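Local coordinates for hydrogenase expression/formation protein HypE (Desulfovibrio vulgaris subsp. vulgaris, PDB 2Z1U) that binds ATP and magnesium and serves in hydrogenase maturation, probably as the ATP-using enzyme in making the cyanide ligands of the active-site iron, at the interface of chains A and B. Residues are numbered along the deposited sequence; one frame, centred on the assembly and turned at random. Chains: chain A/B, Hydrogenase expression/formation protein HypE.

The interface of chains A and B. Residues chain A 55, 93, 95, 144, 146; chain B 55, 93, 95, 144, 146.
The hydroxyl OG1 of A:Thr146 meets its own twin, B:Thr146 OG1, tip to tip at 2.8 Å, and each of the pair is also hydrogen-bonded within its own chain, to OG1 of A:Thr55 or B:Thr55. Four threonine hydroxyls thus form a chain that runs across the two-fold axis, a compact example of how a symmetric interface can join like groups: a hydroxyl can donate or accept, so one twin can donate and the other accept, although the hydrogen between them cannot itself obey the symmetry. The structure does not show which one donates. The residues lie on strands 50-58, 87-99 and 141-151 of the AIR synthase-related N-terminal domain, whose sheets face each other in the HypE pair; dimers built this way are typical of the family. In A:Thr146 and B:Thr146, OG1 stands anti to the carbonyl carbon (chi1 -57°), which turns the hydroxyl to the axis, while the methyl groups CG2 meet their counterparts at 3.7 Å.

Amides behave differently. The side chains of A:Asn144 and B:Asn144 stack with their planes 13° apart, and their OD1 oxygens approach to 3.1 Å although, as modelled, both can only accept. That proximity should be somewhat repulsive. ND2 of A:Asn144 donates to A:Thr55 OG1 at 3.0 Å, with the hydroxyl nearly in the amide plane, which is consistent with the modelled amide orientation and holds the group flat against its twin. Water 2, 2.9 Å from A:Asn144 OD1, can donate to it and may relieve the repulsion; it also bonds to A:Ser93 OG and, from the other chain, to B:Thr55 OG1. Water 1 repeats the bridge with the chains exchanged, so the hydroxyls of A:Thr55 and B:Thr55 are each shared by an amide, a threonine and a water.

Around this polar centre, A:Ser93 packs on B:Thr55, its CB 3.7 Å from the methyl CG2. With chi1 at 63°, OG of A:Ser93 points to water 2 and passes 3.6 Å from B:Thr55 CB.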
# COMPACT_ATOMS: atom_id res chain seq x y z
N THR A 55 -3.44 -3.60 4.54
CA THR A 55 -3.05 -3.39 3.14
C THR A 55 -3.31 -4.65 2.31
O THR A 55 -3.20 -5.75 2.81
CB THR A 55 -1.57 -2.96 3.00
OG1 THR A 55 -1.36 -2.45 1.68
CG2 THR A 55 -0.58 -4.15 3.23
N SER A 93 -5.37 4.72 0.91
CA SER A 93 -4.37 5.10 -0.07
C SER A 93 -4.45 4.11 -1.25
O SER A 93 -4.92 2.99 -1.09
CB SER A 93 -2.98 5.04 0.54
OG SER A 93 -2.65 3.71 0.93
N GLY A 95 -1.92 2.60 -4.56
CA GLY A 95 -0.65 2.55 -5.25
C GLY A 95 -0.88 1.79 -6.54
O GLY A 95 -1.16 0.59 -6.51
N ASN A 144 -2.33 -1.62 -5.18
CA ASN A 144 -2.34 -1.81 -3.75
C ASN A 144 -3.24 -0.75 -3.11
O ASN A 144 -3.22 0.43 -3.51
CB ASN A 144 -0.93 -1.71 -3.16
CG ASN A 144 -0.93 -1.86 -1.64
OD1 ASN A 144 -1.23 -0.91 -0.93
ND2 ASN A 144 -0.59 -3.05 -1.15
N THR A 146 -4.36 0.64 0.95
CA THR A 146 -4.20 0.51 2.39
C THR A 146 -5.35 1.30 3.03
O THR A 146 -5.68 2.41 2.58
CB THR A 146 -2.82 1.05 2.83
OG1 THR A 146 -1.81 0.32 2.12
CG2 THR A 146 -2.58 0.90 4.33
N THR B 55 1.70 6.49 0.68
CA THR B 55 1.98 5.17 0.08
C THR B 55 2.92 5.31 -1.12
O THR B 55 2.87 6.29 -1.83
CB THR B 55 0.68 4.43 -0.34
OG1 THR B 55 0.99 3.06 -0.59
CG2 THR B 55 0.05 5.03 -1.63
N SER B 93 2.88 -0.57 6.59
CA SER B 93 2.40 -1.82 6.01
C SER B 93 3.27 -2.15 4.79
O SER B 93 3.89 -1.26 4.20
CB SER B 93 0.95 -1.67 5.56
OG SER B 93 0.83 -0.70 4.53
N GLY B 95 3.09 -4.54 1.06
CA GLY B 95 2.36 -5.38 0.14
C GLY B 95 3.35 -5.89 -0.88
O GLY B 95 3.89 -5.11 -1.67
N ASN B 144 4.82 -2.51 -2.30
CA ASN B 144 4.21 -1.29 -1.85
C ASN B 144 4.39 -1.16 -0.34
O ASN B 144 4.25 -2.15 0.41
CB ASN B 144 2.72 -1.25 -2.20
CG ASN B 144 2.04 0.02 -1.69
OD1 ASN B 144 1.72 0.11 -0.51
ND2 ASN B 144 1.83 0.99 -2.58
N THR B 146 3.07 1.52 2.94
CA THR B 146 2.29 2.67 3.36
C THR B 146 2.75 3.01 4.78
O THR B 146 2.95 2.12 5.61
CB THR B 146 0.77 2.35 3.31
OG1 THR B 146 0.45 1.94 1.98
CG2 THR B 146 -0.10 3.54 3.70
O HOH W 1 1.21 -1.34 1.92
O HOH W 2 -1.58 1.94 -0.82